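Trichothecene 3-O-acetyltransferase TRI101 (Fusarium sporotrichioides, PDB 2ZBA) transfers an acetyl group from acetyl-CoA to the C3 hydroxyl of trichothecene mycotoxins, including those on the pathway to T-2 toxin. Local coordinates at residues Lys56-Ser59 and Trp64-Gly67; Ser181-Cys184 and Ser188-Glu191; Asp218-Lys223 and Met320-Ser325; Ser372-Ala377 and Ser382-Ser387. All blocks are in the same frame, centred on the assembly; numbering follows the deposited sequence. Where two conformers were deposited one is given.

Contact 1 of 4, residues Lys56-Ser59 and Trp64-Gly67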
loop_
_atom_site.group_PDB
_atom_site.type_symbol
_atom_site.label_atom_id
_atom_site.label_comp_id
_atom_site.label_asym_id
_atom_site.label_seq_id
_atom_site.Cartn_x
_atom_site.Cartn_y
_atom_site.Cartn_z
ATOM N N LYS A 56 14.220 -7.810 -18.840
ATOM C CA LYS A 56 14.246 -7.596 -20.294
ATOM C C LYS A 56 12.991 -8.130 -20.974
ATOM O O LYS A 56 12.408 -7.460 -21.832
ATOM C CB LYS A 56 15.485 -8.237 -20.926
ATOM C CG LYS A 56 16.805 -7.559 -20.550
ATOM N N ARG A 57 12.596 -9.340 -20.578
ATOM C CA ARG A 57 11.439 -10.041 -21.132
ATOM C C ARG A 57 10.135 -9.275 -20.904
ATOM O O ARG A 57 9.308 -9.164 -21.816
ATOM C CB ARG A 57 11.347 -11.459 -20.538
ATOM C CG ARG A 57 10.600 -12.468 -21.424
ATOM C CD ARG A 57 10.978 -13.928 -21.124
ATOM N NE ARG A 57 12.348 -14.230 -21.542
ATOM C CZ ARG A 57 13.324 -14.679 -20.754
ATOM N NH1 ARG A 57 13.126 -14.917 -19.456
ATOM N NH2 ARG A 57 14.521 -14.901 -21.284
ATOM N N LEU A 58 9.968 -8.761 -19.683
ATOM C CA LEU A 58 8.825 -7.913 -19.308
ATOM C C LEU A 58 8.809 -6.590 -20.084
ATOM O O LEU A 58 7.776 -6.215 -20.644
ATOM C CB LEU A 58 8.828 -7.643 -17.797
ATOM C CG LEU A 58 7.570 -6.990 -17.207
ATOM C CD1 LEU A 58 6.492 -8.041 -17.004
ATOM C CD2 LEU A 58 7.914 -6.280 -15.899
ATOM N N SER A 59 9.956 -5.913 -20.133
ATOM C CA SER A 59 10.128 -4.677 -20.925
ATOM C C SER A 59 9.932 -4.813 -22.431
ATOM O O SER A 59 9.616 -3.825 -23.091
ATOM C CB SER A 59 11.502 -4.054 -20.687
ATOM O OG SER A 59 11.711 -3.774 -19.316
ATOM N N TRP A 64 6.631 0.356 -21.435
ATOM C CA TRP A 64 6.361 1.427 -20.477
ATOM C C TRP A 64 6.807 1.150 -19.017
ATOM O O TRP A 64 7.094 2.086 -18.257
ATOM C CB TRP A 64 4.890 1.828 -20.548
ATOM C CG TRP A 64 3.949 0.758 -20.162
ATOM C CD1 TRP A 64 3.263 -0.074 -21.001
ATOM C CD2 TRP A 64 3.567 0.393 -18.827
ATOM N NE1 TRP A 64 2.484 -0.937 -20.272
ATOM C CE2 TRP A 64 2.644 -0.669 -18.935
ATOM C CE3 TRP A 64 3.896 0.878 -17.549
ATOM C CZ2 TRP A 64 2.049 -1.261 -17.814
ATOM C CZ3 TRP A 64 3.314 0.274 -16.431
ATOM C CH2 TRP A 64 2.402 -0.781 -16.574
ATOM N N VAL A 65 6.896 -0.128 -18.634
ATOM C CA VAL A 65 7.329 -0.479 -17.271
ATOM C C VAL A 65 8.707 0.079 -16.975
ATOM O O VAL A 65 9.027 0.359 -15.826
ATOM C CB VAL A 65 7.275 -2.003 -16.988
ATOM C CG1 VAL A 65 5.897 -2.518 -17.318
ATOM C CG2 VAL A 65 8.372 -2.780 -17.771
ATOM N N ALA A 66 9.486 0.281 -18.043
ATOM C CA ALA A 66 10.854 0.786 -17.984
ATOM C C ALA A 66 10.919 2.319 -18.066
ATOM O O ALA A 66 12.016 2.902 -17.995
ATOM C CB ALA A 66 11.686 0.166 -19.106
ATOM N N GLY A 67 9.745 2.953 -18.182
ATOM C CA GLY A 67 9.635 4.393 -18.345
ATOM C C GLY A 67 9.847 5.202 -17.086
ATOM O O GLY A 67 10.273 4.678 -16.038
#
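Val65 divides its two methyl groups between an aromatic face and the helix end at Leu58-Ser59. CG1 sits over one face of the Trp64 indole, 3.7 Å above its plane and displaced toward the rim. The CB of Trp64 is directed away from 56-59; Met197 and Ile176 also pack on its side chain, and Arg201 makes a cation-pi contact with it. The other methyl, CG2, faces the helix. It lies 4.0 Å from CD2 of Leu58, and the two side chains meet at about a right angle. Leu58 brings CD2 across because its CG is anti to the backbone N (chi1 -169°). Val65 CG2 also rests 3.8 Å from Ser59 OG. The CB of Ala66 comes up to the same hydroxyl, 3.9 Å from OG. These are van der Waals contacts only. The hydroxyl is bonded to Leu55 O one turn back, so this buried polar atom has its partner within its own helix. In 64-66 the chain makes a short 3-10 turn, closed by Gly67 N on Trp64 O. The contact therefore folds the link after helix 44-61 back onto the helix's last turn, just before strand 68-72, with helices 170-184 and 191-197 packed alongside.

Contact 2 of 4, residues Ser181-Cys184 and Ser188-Glu191; sequences SKAC and SFTE
The Lys182 side chain runs past Ser188 O and the Thr190 methyl, and its NZ forms a salt bridge with Glu193 OE1. The same carboxylate oxygen accepts the backbone N-H of Thr190. Two groups thus hold OE1. On the way the lysine stays close to the 188-190 backbone. Its NZ is 3.6 Å from Ser188 O, too far to count as a hydrogen bond, and 3.9 Å from the methyl CG2 of Thr190. The chain leaves the helix extended and bends at chi3 (70°), which brings the ammonium end crosswise to Thr190. The apolar half of the contact is made by Phe189. It turns its ring back to the helix, and its CZ meets the CB of Ala183 at 3.7 Å. Lys182 CB flanks the ring at CE1, 4.3 Å away; both carbons approach it obliquely. Phe62 meets the same ring from another part of the chain. Thr190 stands at the N-cap of helix 191-197, and its side chain caps a backbone N in the first turn. With Glu193 bonded back to Thr190 N, the pattern is consistent with a capping box, here starting helix 191-197 after the short loop that follows helix 170-184.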
loop_
_atom_site.group_PDB
_atom_site.type_symbol
_atom_site.label_atom_id
_atom_site.label_comp_id
_atom_site.label_asym_id
_atom_site.label_seq_id
_atom_site.Cartn_x
_atom_site.Cartn_y
_atom_site.Cartn_z
ATOM N N SER A 181 7.563 -12.115 -12.352
ATOM C CA SER A 181 7.875 -13.461 -11.893
ATOM C C SER A 181 7.687 -14.470 -13.013
ATOM O O SER A 181 8.555 -15.313 -13.211
ATOM C CB SER A 181 7.064 -13.852 -10.656
ATOM O OG SER A 181 7.653 -14.984 -10.032
ATOM N N LYS A 182 6.559 -14.377 -13.725
ATOM C CA LYS A 182 6.298 -15.167 -14.940
ATOM C C LYS A 182 7.396 -14.997 -15.992
ATOM O O LYS A 182 7.926 -15.984 -16.493
ATOM C CB LYS A 182 4.943 -14.806 -15.556
ATOM C CG LYS A 182 3.736 -15.381 -14.816
ATOM C CD LYS A 182 2.433 -15.032 -15.511
ATOM C CE LYS A 182 2.296 -15.768 -16.824
ATOM N NZ LYS A 182 0.868 -15.837 -17.258
ATOM N N ALA A 183 7.726 -13.743 -16.312
ATOM C CA ALA A 183 8.811 -13.381 -17.242
ATOM C C ALA A 183 10.182 -13.922 -16.840
ATOM O O ALA A 183 11.024 -14.164 -17.703
ATOM C CB ALA A 183 8.878 -11.870 -17.410
ATOM N N CYS A 184 10.395 -14.088 -15.534
ATOM C CA CYS A 184 11.661 -14.574 -14.960
ATOM C C CYS A 184 11.828 -16.099 -15.110
ATOM O O CYS A 184 12.963 -16.588 -15.216
ATOM C CB CYS A 184 11.786 -14.180 -13.481
ATOM S SG CYS A 184 12.488 -12.531 -13.115
ATOM N N SER A 188 5.064 -17.307 -21.002
ATOM C CA SER A 188 4.448 -16.283 -21.844
ATOM C C SER A 188 3.208 -15.705 -21.152
ATOM O O SER A 188 2.548 -16.384 -20.350
ATOM C CB SER A 188 4.091 -16.861 -23.212
ATOM O OG SER A 188 3.285 -18.009 -23.061
ATOM N N PHE A 189 2.914 -14.444 -21.450
ATOM C CA PHE A 189 1.777 -13.757 -20.842
ATOM C C PHE A 189 0.522 -14.115 -21.593
ATOM O O PHE A 189 0.557 -14.270 -22.816
ATOM C CB PHE A 189 1.983 -12.241 -20.864
ATOM C CG PHE A 189 3.296 -11.804 -20.283
ATOM C CD1 PHE A 189 3.577 -12.001 -18.935
ATOM C CD2 PHE A 189 4.261 -11.204 -21.087
ATOM C CE1 PHE A 189 4.793 -11.593 -18.403
ATOM C CE2 PHE A 189 5.484 -10.791 -20.556
ATOM C CZ PHE A 189 5.746 -10.987 -19.216
ATOM N N THR A 190 -0.585 -14.244 -20.863
ATOM C CA THR A 190 -1.858 -14.620 -21.468
ATOM C C THR A 190 -2.437 -13.446 -22.267
ATOM O O THR A 190 -1.904 -12.328 -22.204
ATOM C CB THR A 190 -2.866 -15.173 -20.420
ATOM O OG1 THR A 190 -3.325 -14.127 -19.542
ATOM C CG2 THR A 190 -2.226 -16.318 -19.608
ATOM N N GLU A 191 -3.484 -13.716 -23.048
ATOM C CA GLU A 191 -4.245 -12.674 -23.743
ATOM C C GLU A 191 -4.846 -11.696 -22.731
ATOM O O GLU A 191 -4.712 -10.478 -22.884
#

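Contact 3 of 4, residues Asp218-Lys223 and Met320-Ser325. With CA (calcium ion), chain H; CA (calcium ion), chain G; ZBA (12,13-Epoxytrichothec-9-ene-3,4,8,15-tetrol-4,15-diacetate-8-isovalerate), chain F.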
loop_
_atom_site.group_PDB
_atom_site.type_symbol
_atom_site.label_atom_id
_atom_site.label_comp_id
_atom_site.label_asym_id
_atom_site.label_seq_id
_atom_site.Cartn_x
_atom_site.Cartn_y
_atom_site.Cartn_z
ATOM N N ASP A 218 -15.935 16.290 0.055
ATOM C CA ASP A 218 -15.453 16.979 1.257
ATOM C C ASP A 218 -14.203 16.296 1.865
ATOM O O ASP A 218 -13.171 16.951 2.053
ATOM C CB ASP A 218 -16.573 17.102 2.280
ATOM C CG ASP A 218 -16.096 17.616 3.638
ATOM O OD1 ASP A 218 -15.054 18.307 3.766
ATOM O OD2 ASP A 218 -16.811 17.354 4.607
ATOM N N HIS A 219 -14.277 14.997 2.110
ATOM C CA HIS A 219 -13.139 14.262 2.712
ATOM C C HIS A 219 -11.849 14.282 1.891
ATOM O O HIS A 219 -10.763 13.925 2.404
ATOM C CB HIS A 219 -13.489 12.797 2.935
ATOM C CG HIS A 219 -14.540 12.556 3.965
ATOM N ND1 HIS A 219 -14.334 12.771 5.311
ATOM C CD2 HIS A 219 -15.782 12.032 3.853
ATOM C CE1 HIS A 219 -15.422 12.432 5.980
ATOM N NE2 HIS A 219 -16.314 11.981 5.116
ATOM N N GLN A 220 -11.964 14.653 0.623
ATOM C CA GLN A 220 -10.784 14.708 -0.254
ATOM C C GLN A 220 -10.388 16.119 -0.677
ATOM O O GLN A 220 -9.541 16.277 -1.539
ATOM C CB GLN A 220 -10.935 13.751 -1.445
ATOM C CG GLN A 220 -11.384 12.360 -0.958
ATOM C CD GLN A 220 -11.768 11.407 -2.062
ATOM O OE1 GLN A 220 -12.385 11.794 -3.035
ATOM N NE2 GLN A 220 -11.459 10.124 -1.869
ATOM N N ILE A 221 -10.968 17.133 -0.033
ATOM C CA ILE A 221 -10.606 18.541 -0.291
ATOM C C ILE A 221 -10.383 19.286 1.023
ATOM O O ILE A 221 -11.199 19.156 1.939
ATOM C CB ILE A 221 -11.675 19.298 -1.144
ATOM C CG1 ILE A 221 -11.905 18.582 -2.482
ATOM C CG2 ILE A 221 -11.217 20.773 -1.414
ATOM C CD1 ILE A 221 -13.275 18.853 -3.120
ATOM N N ALA A 222 -9.277 20.037 1.107
ATOM C CA ALA A 222 -8.906 20.877 2.275
ATOM C C ALA A 222 -7.874 21.887 1.713
ATOM O O ALA A 222 -7.303 21.576 0.691
ATOM C CB ALA A 222 -8.352 20.013 3.399
ATOM N N LYS A 223 -7.530 23.044 2.295
ATOM C CA LYS A 223 -7.164 23.368 3.700
ATOM C C LYS A 223 -5.683 23.742 3.639
ATOM O O LYS A 223 -5.079 23.731 2.552
ATOM C CB LYS A 223 -7.327 22.223 4.698
HETATM N N MSE A 320 -10.755 5.737 -1.040
HETATM C CA MSE A 320 -10.827 5.425 0.361
HETATM C C MSE A 320 -12.286 5.528 0.777
HETATM O O MSE A 320 -13.096 6.184 0.116
HETATM C CB MSE A 320 -9.946 6.376 1.185
HETATM C CG MSE A 320 -8.419 6.302 0.870
HETATM SE SE MSE A 320 -7.348 7.164 2.244
HETATM C CE MSE A 320 -6.666 5.573 3.177
ATOM N N THR A 321 -12.632 4.865 1.864
ATOM C CA THR A 321 -13.893 5.135 2.521
ATOM C C THR A 321 -13.568 5.892 3.820
ATOM O O THR A 321 -12.506 5.683 4.444
ATOM C CB THR A 321 -14.740 3.844 2.753
ATOM O OG1 THR A 321 -14.058 2.953 3.648
ATOM C CG2 THR A 321 -15.020 3.125 1.416
ATOM N N TYR A 322 -14.477 6.771 4.216
ATOM C CA TYR A 322 -14.273 7.641 5.366
ATOM C C TYR A 322 -15.350 7.440 6.409
ATOM O O TYR A 322 -16.520 7.242 6.093
ATOM C CB TYR A 322 -14.222 9.091 4.905
ATOM C CG TYR A 322 -13.185 9.306 3.831
ATOM C CD1 TYR A 322 -11.832 9.431 4.155
ATOM C CD2 TYR A 322 -13.546 9.342 2.477
ATOM C CE1 TYR A 322 -10.856 9.604 3.142
ATOM C CE2 TYR A 322 -12.582 9.519 1.472
ATOM C CZ TYR A 322 -11.246 9.659 1.814
ATOM O OH TYR A 322 -10.308 9.838 0.819
ATOM N N HIS A 323 -14.938 7.472 7.668
ATOM C CA HIS A 323 -15.809 7.103 8.760
ATOM C C HIS A 323 -15.552 8.067 9.902
ATOM O O HIS A 323 -14.472 8.068 10.477
ATOM C CB HIS A 323 -15.557 5.637 9.168
ATOM C CG HIS A 323 -15.633 4.676 8.020
ATOM N ND1 HIS A 323 -14.538 4.346 7.253
ATOM C CD2 HIS A 323 -16.690 4.033 7.463
ATOM C CE1 HIS A 323 -14.914 3.532 6.282
ATOM N NE2 HIS A 323 -16.213 3.329 6.388
ATOM N N ASP A 324 -16.535 8.915 10.199
ATOM C CA ASP A 324 -16.404 9.878 11.280
ATOM C C ASP A 324 -17.238 9.462 12.470
ATOM O O ASP A 324 -18.372 8.999 12.314
ATOM C CB ASP A 324 -16.837 11.267 10.823
ATOM C CG ASP A 324 -16.000 11.790 9.702
ATOM O OD1 ASP A 324 -14.788 12.002 9.904
ATOM O OD2 ASP A 324 -16.558 12.016 8.620
ATOM N N SER A 325 -16.665 9.628 13.655
ATOM C CA SER A 325 -17.318 9.284 14.902
ATOM C C SER A 325 -16.615 10.100 15.990
ATOM O O SER A 325 -16.074 11.177 15.707
ATOM C CB SER A 325 -17.187 7.775 15.136
ATOM O OG SER A 325 -17.898 7.334 16.278
HETATM CA CA CA H . -12.645 18.801 3.502
HETATM CA CA CA G . -15.172 18.406 6.270
HETATM O O18 ZBA F . -0.205 9.928 4.613
HETATM C C44 ZBA F . 0.309 10.293 3.585
HETATM C C45 ZBA F . 0.367 11.684 3.067
HETATM C C46 ZBA F . 1.633 12.075 2.414
HETATM C C48 ZBA F . 2.904 12.120 3.098
HETATM C C47 ZBA F . 1.744 12.486 0.990
HETATM O O17 ZBA F . 0.901 9.398 2.794
HETATM C C31 ZBA F . 0.710 7.963 2.986
HETATM C C30 ZBA F . -0.717 7.556 2.652
HETATM C C32 ZBA F . 1.795 7.300 2.198
HETATM C C39 ZBA F . 3.185 7.677 2.607
HETATM C C33 ZBA F . 1.513 6.439 1.244
HETATM C C34 ZBA F . 0.131 6.002 0.902
HETATM O O10 ZBA F . -0.159 4.776 1.674
HETATM C C29 ZBA F . -1.011 7.044 1.198
HETATM C C38 ZBA F . -0.893 8.209 0.191
HETATM O O12 ZBA F . -1.492 9.404 0.747
HETATM C C40 ZBA F . -1.858 10.350 -0.115
HETATM C C41 ZBA F . -2.381 11.557 0.590
HETATM O O13 ZBA F . -1.790 10.268 -1.261
HETATM C C28 ZBA F . -2.453 6.332 1.074
HETATM C C37 ZBA F . -3.602 7.365 1.240
HETATM C C35 ZBA F . -2.488 5.190 2.106
HETATM C C25 ZBA F . -1.492 4.235 1.585
HETATM C C36 ZBA F . -2.985 5.226 3.457
HETATM O O11 ZBA F . -3.732 4.562 2.426
HETATM C C27 ZBA F . -2.558 5.450 -0.251
HETATM C C26 ZBA F . -2.096 4.075 0.206
HETATM O O16 ZBA F . -1.192 3.441 -0.663
HETATM O O14 ZBA F . -3.879 5.325 -0.862
HETATM O O HOH W 1 -16.702 17.750 7.772
HETATM O O HOH W 2 -13.593 18.255 8.214
HETATM O O HOH W 3 -14.775 16.212 6.289
HETATM O O HOH W 4 -13.880 20.623 2.367
#
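The side chains of His219 and Tyr322 slide past each other in opposite directions, each setting its CB over the other's ring. Tyr322 CB stands 3.4 Å from the imidazole centroid, almost straight above it. His219 CB is 3.6 Å from the phenol centroid, displaced toward the rim. Both are CH-pi contacts. The ring planes are only 18° apart but slid so far that the rings hardly overlap. At the imidazole edge, Asp324 OD2 comes from the opposite direction, nearly coplanar with the ring and 2.9 Å from CE1. As modelled it faces a carbon there.

Gln220 lies square to Tyr322. Its NE2 lies in the phenol plane and gives Tyr322 OH a bond of 2.9 Å (160°), while the amide and ring planes stand almost perpendicular. NE2 also bonds Asn319 OD1, and the hydroxyl goes on to Leu373 O. These side chains hold the calcium-binding loop on strand 318-326, an edge strand of the seven-stranded mixed sheet in this BAHD-superfamily enzyme.

On the loop's far side, Asp218 OD1 bridges two calcium ions, 2.5 Å from each. Ile221 O binds one of them at 2.2 Å, and Asp376 completes the protein ligands of that ion. Near the start of the strand, Met320, modelled as selenomethionine, puts its CE 3.2 Å from the epoxide oxygen O11 of T-2 toxin.

Contact 4 of 4, residues Ser372-Ala377 and Ser382-Ser387; sequences SLTADA and SIMLSS. With CA (calcium ion), chain H; COA (coenzyme A), chain E.
Apolar contacts between the loop and the strand centre on Met384, modelled as selenomethionine. Its chain bends at chi2 and again at chi3 (74°), which turns the terminal CE onto Thr374. CE lies 3.4 Å from Thr374 CB and equally near CG2, tighter than usual for carbons. The two side chains are set crosswise. Further back, Met384 CG rests 4.0 Å from the CB of Ala377. Ser382 lies beside the same methyl, although its position is doubtful because it has two conformers.

Hydrogen bonds shape the loop itself. Ser372 OG accepts the backbone N-H of Thr374 (3.2 Å, 158°), an ST turn. A type I beta turn from Thr374 to Ala377 overlaps it at Thr374, closed by Ala377 N on Thr374 O at 3.1 Å. Strand 383-387 runs inside the seven-stranded mixed sheet, parallel to both neighbours, 294-302 and 419-422. The loop packs beside its start, where Ser372, Leu373, Thr374 and Met384 all touch the bound T-2 toxin.

Metal bonds come from the beta turn. Asp376 grips a calcium ion with both carboxylate oxygens, OD1 at 2.6 Å, and shares the ion with Asp218 and Ile221.

Cofactor contacts come from the strand's other end. The amide N4P of coenzyme A gives a weak, bent hydrogen bond to Ser386 OG (2.7 Å, 120°). That OG is modelled unusually close to C2P, so the bond is uncertain. Next along, Ser387 O lies 3.2 Å from C6P of the pantetheine arm, while the Ser387 hydroxyl bonds Asp270 OD2.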
loop_
_atom_site.group_PDB
_atom_site.type_symbol
_atom_site.label_atom_id
_atom_site.label_comp_id
_atom_site.label_asym_id
_atom_site.label_seq_id
_atom_site.Cartn_x
_atom_site.Cartn_y
_atom_site.Cartn_z
ATOM N N SER A 372 -6.482 15.576 -1.883
ATOM C CA SER A 372 -5.726 14.497 -1.252
ATOM C C SER A 372 -6.666 13.424 -0.713
ATOM O O SER A 372 -7.701 13.733 -0.145
ATOM C CB SER A 372 -4.862 15.053 -0.118
ATOM O OG SER A 372 -4.353 14.022 0.698
ATOM N N LEU A 373 -6.276 12.163 -0.861
ATOM C CA LEU A 373 -7.036 11.051 -0.264
ATOM C C LEU A 373 -7.185 11.127 1.258
ATOM O O LEU A 373 -8.099 10.537 1.816
ATOM C CB LEU A 373 -6.466 9.686 -0.681
ATOM C CG LEU A 373 -6.733 9.244 -2.125
ATOM C CD1 LEU A 373 -6.231 7.802 -2.363
ATOM C CD2 LEU A 373 -8.184 9.354 -2.483
ATOM N N THR A 374 -6.307 11.873 1.923
ATOM C CA THR A 374 -6.373 12.019 3.381
ATOM C C THR A 374 -6.524 13.507 3.757
ATOM O O THR A 374 -6.042 13.943 4.789
ATOM C CB THR A 374 -5.118 11.366 4.080
ATOM O OG1 THR A 374 -3.928 12.024 3.643
ATOM C CG2 THR A 374 -4.983 9.883 3.726
ATOM N N ALA A 375 -7.214 14.278 2.906
ATOM C CA ALA A 375 -7.336 15.737 3.070
ATOM C C ALA A 375 -7.804 16.197 4.457
ATOM O O ALA A 375 -7.251 17.164 5.003
ATOM C CB ALA A 375 -8.218 16.334 1.966
ATOM N N ASP A 376 -8.773 15.481 5.041
ATOM C CA ASP A 376 -9.355 15.841 6.334
ATOM C C ASP A 376 -8.860 15.005 7.527
ATOM O O ASP A 376 -9.397 15.119 8.626
ATOM C CB ASP A 376 -10.884 15.763 6.275
ATOM C CG ASP A 376 -11.489 16.781 5.331
ATOM O OD1 ASP A 376 -10.748 17.613 4.746
ATOM O OD2 ASP A 376 -12.725 16.731 5.162
ATOM N N ALA A 377 -7.853 14.169 7.313
ATOM C CA ALA A 377 -7.285 13.346 8.401
ATOM C C ALA A 377 -6.492 14.206 9.398
ATOM O O ALA A 377 -5.764 15.117 8.998
ATOM C CB ALA A 377 -6.397 12.253 7.821
ATOM N N SER A 382 -6.995 10.552 13.898
ATOM C CA SER A 382 -7.462 9.759 12.764
ATOM C C SER A 382 -6.757 8.403 12.679
ATOM O O SER A 382 -5.916 8.070 13.518
ATOM C CB SER A 382 -7.325 10.544 11.453
ATOM O OG SER A 382 -5.966 10.639 11.057
ATOM N N ILE A 383 -7.155 7.609 11.687
ATOM C CA ILE A 383 -6.420 6.436 11.249
ATOM C C ILE A 383 -6.473 6.456 9.727
ATOM O O ILE A 383 -7.519 6.744 9.133
ATOM C CB ILE A 383 -6.992 5.104 11.788
ATOM C CG1 ILE A 383 -6.766 4.995 13.299
ATOM C CG2 ILE A 383 -6.331 3.930 11.077
ATOM C CD1 ILE A 383 -7.450 3.844 13.957
HETATM N N MSE A 384 -5.333 6.172 9.102
HETATM C CA MSE A 384 -5.249 6.075 7.655
HETATM C C MSE A 384 -4.656 4.710 7.292
HETATM O O MSE A 384 -3.450 4.500 7.344
HETATM C CB MSE A 384 -4.413 7.237 7.116
HETATM C CG MSE A 384 -4.759 8.572 7.794
HETATM SE SE MSE A 384 -3.215 9.734 8.082
HETATM C CE MSE A 384 -2.965 10.240 6.457
ATOM N N LEU A 385 -5.530 3.775 6.946
ATOM C CA LEU A 385 -5.137 2.384 6.764
ATOM C C LEU A 385 -5.230 1.918 5.328
ATOM O O LEU A 385 -6.242 2.147 4.664
ATOM C CB LEU A 385 -6.004 1.480 7.632
ATOM C CG LEU A 385 -5.908 -0.028 7.352
ATOM C CD1 LEU A 385 -4.620 -0.621 7.899
ATOM C CD2 LEU A 385 -7.147 -0.767 7.889
ATOM N N SER A 386 -4.166 1.265 4.861
ATOM C CA SER A 386 -4.184 0.545 3.603
ATOM C C SER A 386 -3.891 -0.955 3.768
ATOM O O SER A 386 -2.764 -1.359 4.061
ATOM C CB SER A 386 -3.182 1.135 2.620
ATOM O OG SER A 386 -3.222 0.406 1.405
ATOM N N SER A 387 -4.915 -1.768 3.543
ATOM C CA SER A 387 -4.790 -3.226 3.572
ATOM C C SER A 387 -4.202 -3.766 2.276
ATOM O O SER A 387 -4.832 -3.670 1.230
ATOM C CB SER A 387 -6.155 -3.870 3.806
ATOM O OG SER A 387 -6.087 -5.259 3.594
HETATM CA CA CA H . -12.645 18.801 3.502
HETATM N N1A COA E . -21.656 -13.487 2.968
HETATM C C2A COA E . -20.700 -13.823 3.913
HETATM N N3A COA E . -19.369 -13.505 3.681
HETATM C C4A COA E . -18.994 -12.861 2.538
HETATM C C5A COA E . -19.949 -12.525 1.580
HETATM C C6A COA E . -21.296 -12.843 1.800
HETATM N N6A COA E . -22.210 -12.624 0.850
HETATM N N7A COA E . -19.307 -11.909 0.560
HETATM C C8A COA E . -17.984 -11.855 0.850
HETATM N N9A COA E . -17.774 -12.435 2.075
HETATM C C1B COA E . -16.498 -12.489 2.823
HETATM C C2B COA E . -15.516 -13.477 2.201
HETATM O O2B COA E . -15.727 -14.782 2.696
HETATM C C3B COA E . -14.182 -12.866 2.589
HETATM O O3B COA E . -14.055 -13.027 3.977
HETATM P P3B COA E . -12.749 -13.562 4.756
HETATM O O7A COA E . -11.545 -12.848 4.175
HETATM O O8A COA E . -12.562 -15.038 4.530
HETATM O O9A COA E . -12.991 -13.186 6.182
HETATM C C4B COA E . -14.467 -11.386 2.437
HETATM O O4B COA E . -15.824 -11.231 2.813
HETATM C C5B COA E . -14.267 -10.802 1.048
HETATM O O5B COA E . -14.789 -9.479 1.108
HETATM P P1A COA E . -14.081 -8.262 0.324
HETATM O O1A COA E . -14.010 -8.540 -1.144
HETATM O O2A COA E . -14.699 -6.926 0.661
HETATM O O3A COA E . -12.517 -8.265 0.781
HETATM P P2A COA E . -11.917 -7.815 2.210
HETATM O O4A COA E . -10.925 -8.881 2.620
HETATM O O5A COA E . -12.939 -7.491 3.271
HETATM O O6A COA E . -11.127 -6.449 1.924
HETATM C CBP COA E . -10.956 -4.117 1.352
HETATM C CCP COA E . -11.800 -5.202 2.018
HETATM C CDP COA E . -9.867 -3.734 2.354
HETATM C CEP COA E . -11.864 -2.917 1.033
HETATM C CAP COA E . -10.332 -4.701 0.082
HETATM O OAP COA E . -11.348 -5.090 -0.832
HETATM C C9P COA E . -9.359 -3.793 -0.634
HETATM O O9P COA E . -9.847 -2.837 -1.528
HETATM N N8P COA E . -8.049 -3.962 -0.440
HETATM C C7P COA E . -7.073 -3.102 -1.103
HETATM C C6P COA E . -6.844 -1.784 -0.362
HETATM C C5P COA E . -5.798 -0.960 -1.094
HETATM O O5P COA E . -6.067 -0.384 -2.178
HETATM N N4P COA E . -4.595 -0.873 -0.538
HETATM C C3P COA E . -3.420 -0.735 -1.394
HETATM C C2P COA E . -2.653 0.559 -1.142
HETATM S S1P COA E . -1.796 1.233 -2.598
HETATM O O HOH W 4 -13.880 20.623 2.367
#

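The four contacts follow one another along the chain and form two groups on opposite sides of its centre. Contacts 1 and 2 lie about 13 Å apart, centre to centre, and touch: Arg57 NH1 reaches Ala183 O at the end of helix 170-184, and Leu58 packs on Phe189. They join the ends of helices 44-61 and 170-184, away from the calcium, toxin and coenzyme A sites. Contacts 3 and 4 are about 8 Å apart between centres, reach the same seven-stranded sheet and share a calcium ion with its water. Centres of the two groups are about 32 to 39 Å apart. The second group thus ties calcium binding to the walls of the toxin and coenzyme A pockets.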